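Long-range contacts in CRISPR system Cmr subunit Cmr1-1 (Pyrococcus furiosus, PDB 4W8Z), which binds RNA and, together with Cmr6, caps the type III-B Cmr ribonucleoprotein complex that defends the cell against invading genetic elements: residues F157-R161 and V317-V321; F225-F231 and G297-F303; S247-Y251 and L322-F328. All blocks are in the same frame, centred on the assembly; numbering follows the deposited sequence.

Interaction 1: F157-R161 and V317-V321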
loop_
_atom_site.group_PDB
_atom_site.type_symbol
_atom_site.label_atom_id
_atom_site.label_comp_id
_atom_site.label_asym_id
_atom_site.label_seq_id
_atom_site.Cartn_x
_atom_site.Cartn_y
_atom_site.Cartn_z
ATOM N N PHE A 157 -2.912 0.070 -10.436
ATOM C CA PHE A 157 -3.188 -1.352 -10.585
ATOM C C PHE A 157 -2.029 -2.183 -10.032
ATOM O O PHE A 157 -0.865 -1.919 -10.347
ATOM C CB PHE A 157 -3.447 -1.689 -12.057
ATOM C CG PHE A 157 -3.899 -3.103 -12.291
ATOM C CD1 PHE A 157 -4.878 -3.672 -11.495
ATOM C CD2 PHE A 157 -3.363 -3.858 -13.328
ATOM C CE1 PHE A 157 -5.306 -4.975 -11.713
ATOM C CE2 PHE A 157 -3.784 -5.164 -13.549
ATOM C CZ PHE A 157 -4.758 -5.721 -12.738
ATOM N N ARG A 158 -2.366 -3.171 -9.202
ATOM C CA ARG A 158 -1.400 -4.105 -8.608
ATOM C C ARG A 158 -0.435 -3.449 -7.615
ATOM O O ARG A 158 0.646 -3.975 -7.352
ATOM C CB ARG A 158 -0.609 -4.823 -9.709
ATOM C CG ARG A 158 -1.381 -5.930 -10.389
ATOM C CD ARG A 158 -1.629 -7.081 -9.424
ATOM N NE ARG A 158 -2.579 -8.039 -9.973
ATOM C CZ ARG A 158 -3.882 -8.034 -9.712
ATOM N NH1 ARG A 158 -4.392 -7.126 -8.892
ATOM N NH2 ARG A 158 -4.677 -8.940 -10.269
ATOM N N SER A 159 -0.844 -2.326 -7.036
ATOM C CA SER A 159 0.011 -1.587 -6.105
ATOM C C SER A 159 0.227 -2.309 -4.766
ATOM O O SER A 159 1.147 -1.972 -4.021
ATOM C CB SER A 159 -0.563 -0.188 -5.865
ATOM O OG SER A 159 -1.971 -0.187 -6.029
ATOM N N ARG A 160 -0.608 -3.300 -4.463
ATOM C CA ARG A 160 -0.378 -4.153 -3.298
ATOM C C ARG A 160 0.675 -5.212 -3.604
ATOM O O ARG A 160 1.122 -5.939 -2.712
ATOM C CB ARG A 160 -1.674 -4.823 -2.844
ATOM C CG ARG A 160 -2.670 -3.864 -2.214
ATOM C CD ARG A 160 -3.988 -4.557 -1.931
ATOM N NE ARG A 160 -4.584 -5.067 -3.157
ATOM C CZ ARG A 160 -5.630 -5.884 -3.204
ATOM N NH1 ARG A 160 -6.208 -6.306 -2.085
ATOM N NH2 ARG A 160 -6.095 -6.288 -4.376
ATOM N N ARG A 161 1.071 -5.291 -4.869
ATOM C CA ARG A 161 2.065 -6.265 -5.294
ATOM C C ARG A 161 3.271 -5.620 -5.966
ATOM O O ARG A 161 3.810 -6.160 -6.933
ATOM C CB ARG A 161 1.450 -7.282 -6.254
ATOM C CG ARG A 161 0.391 -8.186 -5.661
ATOM C CD ARG A 161 0.153 -9.342 -6.610
ATOM N NE ARG A 161 -1.019 -10.140 -6.268
ATOM C CZ ARG A 161 -1.334 -11.283 -6.870
ATOM N NH1 ARG A 161 -0.554 -11.761 -7.837
ATOM N NH2 ARG A 161 -2.422 -11.951 -6.504
ATOM N N VAL A 317 -4.577 -17.018 -9.284
ATOM C CA VAL A 317 -3.481 -16.080 -9.489
ATOM C C VAL A 317 -3.887 -14.673 -9.041
ATOM O O VAL A 317 -3.035 -13.834 -8.753
ATOM C CB VAL A 317 -3.025 -16.055 -10.970
ATOM C CG1 VAL A 317 -4.036 -15.326 -11.843
ATOM C CG2 VAL A 317 -1.651 -15.419 -11.092
ATOM N N ASP A 318 -5.193 -14.428 -8.966
ATOM C CA ASP A 318 -5.706 -13.115 -8.589
ATOM C C ASP A 318 -6.056 -13.044 -7.105
ATOM O O ASP A 318 -6.409 -11.979 -6.595
ATOM C CB ASP A 318 -6.936 -12.755 -9.425
ATOM C CG ASP A 318 -6.592 -12.441 -10.875
ATOM O OD1 ASP A 318 -5.489 -11.905 -11.133
ATOM O OD2 ASP A 318 -7.434 -12.724 -11.758
ATOM N N TRP A 319 -5.966 -14.178 -6.416
ATOM C CA TRP A 319 -6.257 -14.220 -4.987
ATOM C C TRP A 319 -5.289 -13.325 -4.218
ATOM O O TRP A 319 -4.101 -13.274 -4.534
ATOM C CB TRP A 319 -6.190 -15.658 -4.466
ATOM C CG TRP A 319 -7.350 -16.516 -4.900
ATOM C CD1 TRP A 319 -8.265 -16.230 -5.878
ATOM C CD2 TRP A 319 -7.727 -17.791 -4.363
ATOM N NE1 TRP A 319 -9.177 -17.252 -5.988
ATOM C CE2 TRP A 319 -8.872 -18.220 -5.067
ATOM C CE3 TRP A 319 -7.204 -18.616 -3.361
ATOM C CZ2 TRP A 319 -9.507 -19.432 -4.792
ATOM C CZ3 TRP A 319 -7.840 -19.814 -3.085
ATOM C CH2 TRP A 319 -8.974 -20.212 -3.801
ATOM N N ASN A 320 -5.800 -12.607 -3.223
ATOM C CA ASN A 320 -4.964 -11.769 -2.367
ATOM C C ASN A 320 -3.796 -12.525 -1.749
ATOM O O ASN A 320 -3.913 -13.706 -1.413
ATOM C CB ASN A 320 -5.795 -11.151 -1.243
ATOM C CG ASN A 320 -6.749 -10.092 -1.736
ATOM O OD1 ASN A 320 -6.583 -9.552 -2.828
ATOM N ND2 ASN A 320 -7.748 -9.773 -0.923
ATOM N N VAL A 321 -2.672 -11.834 -1.588
ATOM C CA VAL A 321 -1.531 -12.389 -0.870
ATOM C C VAL A 321 -1.714 -12.158 0.631
ATOM O O VAL A 321 -1.934 -11.029 1.065
ATOM C CB VAL A 321 -0.208 -11.765 -1.345
ATOM C CG1 VAL A 321 0.952 -12.276 -0.514
ATOM C CG2 VAL A 321 0.014 -12.068 -2.821
#

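Interaction 2: F225-F231 and G297-F303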
loop_
_atom_site.group_PDB
_atom_site.type_symbol
_atom_site.label_atom_id
_atom_site.label_comp_id
_atom_site.label_asym_id
_atom_site.label_seq_id
_atom_site.Cartn_x
_atom_site.Cartn_y
_atom_site.Cartn_z
ATOM N N PHE A 225 -2.608 -1.175 14.385
ATOM C CA PHE A 225 -2.629 -2.626 14.455
ATOM C C PHE A 225 -2.143 -3.249 13.159
ATOM O O PHE A 225 -2.896 -3.931 12.462
ATOM C CB PHE A 225 -4.035 -3.116 14.801
ATOM C CG PHE A 225 -4.483 -2.713 16.179
ATOM C CD1 PHE A 225 -3.995 -3.371 17.297
ATOM C CD2 PHE A 225 -5.371 -1.664 16.358
ATOM C CE1 PHE A 225 -4.392 -3.000 18.565
ATOM C CE2 PHE A 225 -5.771 -1.288 17.624
ATOM C CZ PHE A 225 -5.281 -1.957 18.728
ATOM N N SER A 226 -0.875 -3.010 12.845
ATOM C CA SER A 226 -0.267 -3.563 11.643
ATOM C C SER A 226 1.199 -3.914 11.882
ATOM O O SER A 226 1.795 -3.473 12.860
ATOM C CB SER A 226 -0.390 -2.578 10.475
ATOM O OG SER A 226 0.393 -1.419 10.698
ATOM N N ASP A 227 1.770 -4.718 10.991
ATOM C CA ASP A 227 3.193 -5.027 11.039
ATOM C C ASP A 227 3.876 -4.518 9.789
ATOM O O ASP A 227 3.421 -4.784 8.680
ATOM C CB ASP A 227 3.432 -6.528 11.179
ATOM C CG ASP A 227 3.338 -7.005 12.615
ATOM O OD1 ASP A 227 3.129 -6.160 13.515
ATOM O OD2 ASP A 227 3.488 -8.226 12.839
ATOM N N VAL A 228 4.965 -3.782 9.968
ATOM C CA VAL A 228 5.734 -3.284 8.840
ATOM C C VAL A 228 7.142 -3.849 8.914
ATOM O O VAL A 228 7.800 -3.757 9.947
ATOM C CB VAL A 228 5.784 -1.741 8.809
ATOM C CG1 VAL A 228 6.545 -1.263 7.588
ATOM C CG2 VAL A 228 4.380 -1.160 8.805
ATOM N N GLU A 229 7.588 -4.448 7.814
ATOM C CA GLU A 229 8.904 -5.074 7.740
ATOM C C GLU A 229 9.632 -4.662 6.470
ATOM O O GLU A 229 9.005 -4.323 5.466
ATOM C CB GLU A 229 8.778 -6.595 7.782
ATOM C CG GLU A 229 8.147 -7.137 9.043
ATOM C CD GLU A 229 7.671 -8.570 8.886
ATOM O OE1 GLU A 229 7.548 -9.268 9.913
ATOM O OE2 GLU A 229 7.408 -8.994 7.739
ATOM N N VAL A 230 10.959 -4.696 6.514
ATOM C CA VAL A 230 11.770 -4.429 5.333
ATOM C C VAL A 230 12.864 -5.486 5.173
ATOM O O VAL A 230 13.211 -6.190 6.124
ATOM C CB VAL A 230 12.437 -3.036 5.384
ATOM C CG1 VAL A 230 11.397 -1.933 5.529
ATOM C CG2 VAL A 230 13.453 -2.978 6.517
ATOM N N PHE A 231 13.401 -5.597 3.965
ATOM C CA PHE A 231 14.568 -6.439 3.727
ATOM C C PHE A 231 15.462 -5.787 2.681
ATOM O O PHE A 231 14.983 -5.067 1.805
ATOM C CB PHE A 231 14.159 -7.858 3.299
ATOM C CG PHE A 231 13.526 -7.943 1.929
ATOM C CD1 PHE A 231 14.307 -7.995 0.783
ATOM C CD2 PHE A 231 12.151 -8.020 1.791
ATOM C CE1 PHE A 231 13.731 -8.087 -0.472
ATOM C CE2 PHE A 231 11.566 -8.116 0.536
ATOM C CZ PHE A 231 12.360 -8.147 -0.596
ATOM N N GLY A 297 12.883 -4.047 0.147
ATOM C CA GLY A 297 11.549 -4.602 0.021
ATOM C C GLY A 297 10.733 -4.165 1.223
ATOM O O GLY A 297 11.215 -4.222 2.349
ATOM N N ARG A 298 9.507 -3.707 0.997
ATOM C CA ARG A 298 8.652 -3.290 2.102
ATOM C C ARG A 298 7.411 -4.164 2.196
ATOM O O ARG A 298 6.712 -4.361 1.207
ATOM C CB ARG A 298 8.244 -1.826 1.949
ATOM C CG ARG A 298 7.353 -1.314 3.066
ATOM C CD ARG A 298 7.008 0.147 2.866
ATOM N NE ARG A 298 6.276 0.360 1.619
ATOM C CZ ARG A 298 6.484 1.384 0.797
ATOM N NH1 ARG A 298 7.400 2.297 1.092
ATOM N NH2 ARG A 298 5.772 1.494 -0.316
ATOM N N ILE A 299 7.141 -4.684 3.389
ATOM C CA ILE A 299 5.969 -5.521 3.618
ATOM C C ILE A 299 5.107 -4.939 4.730
ATOM O O ILE A 299 5.618 -4.577 5.788
ATOM C CB ILE A 299 6.370 -6.958 3.993
ATOM C CG1 ILE A 299 7.161 -7.599 2.858
ATOM C CG2 ILE A 299 5.147 -7.797 4.315
ATOM C CD1 ILE A 299 8.467 -8.187 3.308
ATOM N N ILE A 300 3.804 -4.835 4.497
ATOM C CA ILE A 300 2.906 -4.433 5.569
ATOM C C ILE A 300 1.767 -5.448 5.727
ATOM O O ILE A 300 1.198 -5.924 4.744
ATOM C CB ILE A 300 2.344 -3.002 5.337
ATOM C CG1 ILE A 300 1.431 -2.588 6.498
ATOM C CG2 ILE A 300 1.616 -2.905 4.009
ATOM C CD1 ILE A 300 1.194 -1.096 6.594
ATOM N N LYS A 301 1.468 -5.796 6.978
ATOM C CA LYS A 301 0.411 -6.757 7.299
ATOM C C LYS A 301 -0.670 -6.125 8.182
ATOM O O LYS A 301 -0.367 -5.597 9.247
ATOM C CB LYS A 301 1.008 -7.985 7.991
ATOM C CG LYS A 301 1.732 -8.928 7.046
ATOM C CD LYS A 301 2.558 -9.970 7.784
ATOM C CE LYS A 301 3.838 -9.365 8.326
ATOM N NZ LYS A 301 4.774 -10.399 8.855
ATOM N N PHE A 302 -1.926 -6.179 7.738
ATOM C CA PHE A 302 -3.026 -5.521 8.452
ATOM C C PHE A 302 -3.882 -6.479 9.278
ATOM O O PHE A 302 -4.525 -7.367 8.725
ATOM C CB PHE A 302 -3.940 -4.789 7.466
ATOM C CG PHE A 302 -3.276 -3.666 6.737
ATOM C CD1 PHE A 302 -3.074 -2.445 7.357
ATOM C CD2 PHE A 302 -2.868 -3.823 5.421
ATOM C CE1 PHE A 302 -2.467 -1.406 6.686
ATOM C CE2 PHE A 302 -2.263 -2.786 4.741
ATOM C CZ PHE A 302 -2.062 -1.575 5.374
ATOM N N PHE A 303 -3.928 -6.278 10.591
ATOM C CA PHE A 303 -4.721 -7.149 11.456
ATOM C C PHE A 303 -5.988 -6.446 11.935
ATOM O O PHE A 303 -5.908 -5.395 12.566
ATOM C CB PHE A 303 -3.891 -7.618 12.657
ATOM C CG PHE A 303 -2.576 -8.255 12.280
ATOM C CD1 PHE A 303 -2.546 -9.484 11.640
ATOM C CD2 PHE A 303 -1.372 -7.630 12.574
ATOM C CE1 PHE A 303 -1.346 -10.073 11.293
ATOM C CE2 PHE A 303 -0.167 -8.217 12.231
ATOM C CZ PHE A 303 -0.156 -9.440 11.590
#

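Interaction 3: S247-Y251 and L322-F328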
loop_
_atom_site.group_PDB
_atom_site.type_symbol
_atom_site.label_atom_id
_atom_site.label_comp_id
_atom_site.label_asym_id
_atom_site.label_seq_id
_atom_site.Cartn_x
_atom_site.Cartn_y
_atom_site.Cartn_z
ATOM N N SER A 247 9.700 -15.613 -4.558
ATOM C CA SER A 247 8.957 -15.992 -3.364
ATOM C C SER A 247 7.493 -16.262 -3.686
ATOM O O SER A 247 6.923 -17.259 -3.237
ATOM C CB SER A 247 9.060 -14.903 -2.298
ATOM O OG SER A 247 10.396 -14.740 -1.862
ATOM N N TYR A 248 6.892 -15.373 -4.472
ATOM C CA TYR A 248 5.475 -15.482 -4.798
ATOM C C TYR A 248 5.190 -16.670 -5.714
ATOM O O TYR A 248 4.100 -17.240 -5.678
ATOM C CB TYR A 248 4.965 -14.192 -5.445
ATOM C CG TYR A 248 3.553 -14.312 -5.965
ATOM C CD1 TYR A 248 2.467 -14.289 -5.098
ATOM C CD2 TYR A 248 3.306 -14.474 -7.322
ATOM C CE1 TYR A 248 1.173 -14.412 -5.569
ATOM C CE2 TYR A 248 2.018 -14.599 -7.802
ATOM C CZ TYR A 248 0.954 -14.566 -6.924
ATOM O OH TYR A 248 -0.329 -14.691 -7.414
ATOM N N LYS A 249 6.164 -17.041 -6.538
ATOM C CA LYS A 249 5.989 -18.172 -7.440
ATOM C C LYS A 249 5.857 -19.467 -6.647
ATOM O O LYS A 249 5.031 -20.321 -6.965
ATOM C CB LYS A 249 7.158 -18.263 -8.420
ATOM C CG LYS A 249 7.026 -19.363 -9.459
ATOM C CD LYS A 249 8.341 -19.570 -10.194
ATOM C CE LYS A 249 8.279 -20.757 -11.143
ATOM N NZ LYS A 249 9.628 -21.111 -11.685
ATOM N N GLU A 250 6.671 -19.598 -5.602
ATOM C CA GLU A 250 6.646 -20.787 -4.760
ATOM C C GLU A 250 5.432 -20.772 -3.843
ATOM O O GLU A 250 4.815 -21.811 -3.594
ATOM C CB GLU A 250 7.936 -20.894 -3.942
ATOM C CG GLU A 250 7.984 -22.070 -2.964
ATOM C CD GLU A 250 7.938 -23.443 -3.639
ATOM O OE1 GLU A 250 7.993 -23.527 -4.887
ATOM O OE2 GLU A 250 7.849 -24.452 -2.904
ATOM N N TYR A 251 5.097 -19.584 -3.348
ATOM C CA TYR A 251 3.899 -19.374 -2.538
ATOM C C TYR A 251 2.654 -19.802 -3.304
ATOM O O TYR A 251 1.808 -20.527 -2.785
ATOM C CB TYR A 251 3.806 -17.906 -2.133
ATOM C CG TYR A 251 2.578 -17.508 -1.342
ATOM C CD1 TYR A 251 2.404 -17.918 -0.027
ATOM C CD2 TYR A 251 1.611 -16.680 -1.901
ATOM C CE1 TYR A 251 1.293 -17.532 0.702
ATOM C CE2 TYR A 251 0.499 -16.289 -1.178
ATOM C CZ TYR A 251 0.347 -16.718 0.119
ATOM O OH TYR A 251 -0.758 -16.324 0.835
ATOM N N LEU A 322 -1.639 -13.228 1.417
ATOM C CA LEU A 322 -1.910 -13.135 2.848
ATOM C C LEU A 322 -0.640 -13.220 3.674
ATOM O O LEU A 322 0.451 -13.411 3.140
ATOM C CB LEU A 322 -2.878 -14.232 3.284
ATOM C CG LEU A 322 -4.226 -14.278 2.564
ATOM C CD1 LEU A 322 -5.103 -15.334 3.211
ATOM C CD2 LEU A 322 -4.906 -12.906 2.577
ATOM N N SER A 323 -0.788 -13.094 4.987
ATOM C CA SER A 323 0.357 -12.944 5.872
ATOM C C SER A 323 1.222 -14.195 5.974
ATOM O O SER A 323 2.362 -14.122 6.420
ATOM C CB SER A 323 -0.114 -12.543 7.261
ATOM O OG SER A 323 -0.908 -13.574 7.815
ATOM N N ASN A 324 0.700 -15.344 5.560
ATOM C CA ASN A 324 1.504 -16.563 5.590
ATOM C C ASN A 324 2.544 -16.590 4.467
ATOM O O ASN A 324 3.288 -17.561 4.317
ATOM C CB ASN A 324 0.610 -17.802 5.516
ATOM C CG ASN A 324 -0.258 -17.827 4.279
ATOM O OD1 ASN A 324 -0.511 -16.802 3.656
ATOM N ND2 ASN A 324 -0.730 -19.008 3.924
ATOM N N PHE A 325 2.585 -15.515 3.685
ATOM C CA PHE A 325 3.546 -15.358 2.602
ATOM C C PHE A 325 4.915 -14.923 3.129
ATOM O O PHE A 325 5.922 -15.036 2.430
ATOM C CB PHE A 325 3.009 -14.351 1.579
ATOM C CG PHE A 325 4.039 -13.835 0.610
ATOM C CD1 PHE A 325 4.572 -14.657 -0.368
ATOM C CD2 PHE A 325 4.456 -12.512 0.665
ATOM C CE1 PHE A 325 5.510 -14.175 -1.267
ATOM C CE2 PHE A 325 5.395 -12.026 -0.229
ATOM C CZ PHE A 325 5.920 -12.858 -1.198
ATOM N N ASP A 326 4.960 -14.453 4.373
ATOM C CA ASP A 326 6.199 -13.901 4.918
ATOM C C ASP A 326 7.301 -14.946 5.076
ATOM O O ASP A 326 8.481 -14.610 5.006
ATOM C CB ASP A 326 5.943 -13.211 6.263
ATOM C CG ASP A 326 5.170 -14.079 7.235
ATOM O OD1 ASP A 326 5.139 -15.318 7.057
ATOM O OD2 ASP A 326 4.578 -13.513 8.179
ATOM N N TRP A 327 6.926 -16.205 5.291
ATOM C CA TRP A 327 7.914 -17.280 5.375
ATOM C C TRP A 327 8.754 -17.341 4.104
ATOM O O TRP A 327 9.957 -17.580 4.154
ATOM C CB TRP A 327 7.248 -18.639 5.609
ATOM C CG TRP A 327 8.154 -19.786 5.248
ATOM C CD1 TRP A 327 8.186 -20.469 4.063
ATOM C CD2 TRP A 327 9.182 -20.359 6.066
ATOM N NE1 TRP A 327 9.166 -21.437 4.099
ATOM C CE2 TRP A 327 9.791 -21.389 5.315
ATOM C CE3 TRP A 327 9.644 -20.105 7.361
ATOM C CZ2 TRP A 327 10.833 -22.162 5.818
ATOM C CZ3 TRP A 327 10.680 -20.875 7.857
ATOM C CH2 TRP A 327 11.263 -21.893 7.088
ATOM N N PHE A 328 8.113 -17.112 2.962
ATOM C CA PHE A 328 8.773 -17.283 1.677
ATOM C C PHE A 328 9.707 -16.119 1.360
ATOM O O PHE A 328 10.414 -16.131 0.351
ATOM C CB PHE A 328 7.725 -17.469 0.580
ATOM C CG PHE A 328 6.867 -18.686 0.779
ATOM C CD1 PHE A 328 5.678 -18.603 1.489
ATOM C CD2 PHE A 328 7.264 -19.919 0.284
ATOM C CE1 PHE A 328 4.894 -19.723 1.690
ATOM C CE2 PHE A 328 6.482 -21.043 0.481
ATOM C CZ PHE A 328 5.293 -20.943 1.186
#

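Interaction 1: F157-R161 and V317-V321
Arg158, Arg160 and Arg161 reach out of the glycine-rich loop of the N-terminal RAMP domain, between helix 136-152 and strand 166-172, and meet Val317-Val321, a loop of the C-terminal Cmr1-like region. The first loop folds as a type I beta turn, closed by Arg161 N to Arg158 O at 2.8 Å, and all three arginines extend from it toward the other loop. Arg161 goes deepest. Its chain runs straight from CG to NE (chi2 -165°) and brings the edge of the guanidinium up to the backbone of the other loop. NH2 gives a 3.0 Å hydrogen bond to Val317 O, approaching from 31° outside the carbonyl plane, and NH1 adds a weak one to the same oxygen. NH2 also lies 2.9 Å from Trp319 O. Val321 CG2 covers one face of the guanidinium, 4.1 Å from NE, while Tyr248 OH of helix 237-264 takes a weak hydrogen bond from NH1. Arg158 bends at chi2 instead, and Phe157 CZ sits over the centre of one guanidinium face. From there NH2 forms a 3.2 Å salt bridge to Asp318 OD1, the two flat groups turned 57° apart; its stronger partner is Glu32, and NH2 is also hydrogen-bonded to Ser107 OG. Between Asp318 and Glu32 its charge is probably largely offset. Nearer the surface, Arg160 NH1 comes within 3.4 Å of Asn320 OD1, amide and guanidinium planes standing almost perpendicular. A glycine-rich loop between a helix and the strand that follows it is characteristic of RAMP proteins; as in relatives, its arginines may take part in binding RNA.

Interaction 2: F225-F231 and G297-F303
Phe231 and Gly297 pair at one end of an antiparallel ladder, and Phe225 and Phe303 meet at the other; between them strand 226-231 runs against strand 294-302 within the sheet of the C-terminal Cmr1-like region. Seven backbone hydrogen bonds hold the ladder, the Glu229-Ile299 pair contributing two of 2.8 Å each. Side chains alternate between the faces. One carries Asp227, Glu229, Ile299, Lys301 and Phe231, with two oppositely charged side chains meeting over it: Glu229 stretches out beyond CG, Lys301 turns back at chi3 (-76°), and NZ ends 3.2 Å from both OE1 and OE2. Both bonds are weak, and each group has another partner, Lys337 for Glu229 and Asp326 for Lys301. Alongside, the Asp227 carboxylate stands almost square to the Phe303 ring and meets its edge, OD2 lying 3.7 Å from CE2. The other face is mostly apolar: Val228 CG2 touches Ile300 CD1 at 3.9 Å, and Phe302 CD1 reaches Ser226 CB at 4.1 Å. Ser226 OG turns to Leu223 O just before the strand. Trp285, on strand 284-291 beyond strand 294-302, meets Phe302 edge-to-face; strand 226-231 pairs on its other side with strands 335-337 and 339-340, whose Trp339 packs on Ser226 and Val228, making both strands inner ones. CG of Phe231 is turned between the backbone N and the carbonyl carbon (chi1 69°), which lays the ring across the partner strand. Ile299 CD1 meets the ring edge in plane, 4.0 Å from CD2, while Gly297 CA sits over the face, 3.8 Å from the ring centroid and 21° off its normal.

Interaction 3: S247-Y251 and L322-F328
Tyr251 meets both Phe325 and Phe328, one with its face and the other with its edge, and the three rings make an aromatic cluster. The Tyr251 ring swings away from its own amide nitrogen (chi1 177°), which carries it off helix 237-264 into the turn facing it. Phe325 points its edge at the tyrosine face in a T-shaped pair, centroids 5.2 Å apart and planes at 69°, while its own CB lies over that same ring in a CH-pi contact. Toward Phe328 the roles reverse: Tyr251 supplies the edge, with CD1 3.5 Å from CE1 in an offset edge-to-face pair, and Tyr251 CA stands almost squarely above the phenylalanine ring. The opposite face of Phe328 is covered by Trp327 CD1. Apolar contacts widen the patch, with Glu250 CG on Phe328 CE2 and Tyr248 CB on Phe325 CE1; the Glu250 carboxylate itself turns to Arg253 and Arg254. In the fold, this is where the long helix of the Cmr1-like region meets a 3-10 turn around 323-325 that leads into short helix 327-330. Hydrogen bonds close both ends of the cluster. Tyr251 OH donates to Asn324 OD1 at 2.9 Å and accepts from Leu322 N at 3.3 Å, the latter fairly straight at 161°. Ser247 OG donates to Phe328 O at 2.6 Å from well above the carbonyl plane; Gln243 O, one turn back in the helix, is a second acceptor for the same proton.

Overall arrangement
Interaction 2 lies in the sheet of the Cmr1-like region and is the most buried of the three: a regular backbone ladder with charges paired over one face. Interaction 3 is also buried but lies farther from the chain centre, and relies on aromatic edges and faces rather than backbone pairing. Interaction 1, partly buried, spans the two family regions and is dominated by arginines. Segments 317-321 and 322-328 are consecutive, so one connection leading from the sheet takes part in both interactions 1 and 3; Tyr248 of interaction 3 also packs on Val321 of interaction 1. Interactions 2 and 3 meet through the Lys301-Asp326 salt bridge, whereas interactions 1 and 2 do not touch, their nearest atoms about 7 Å apart.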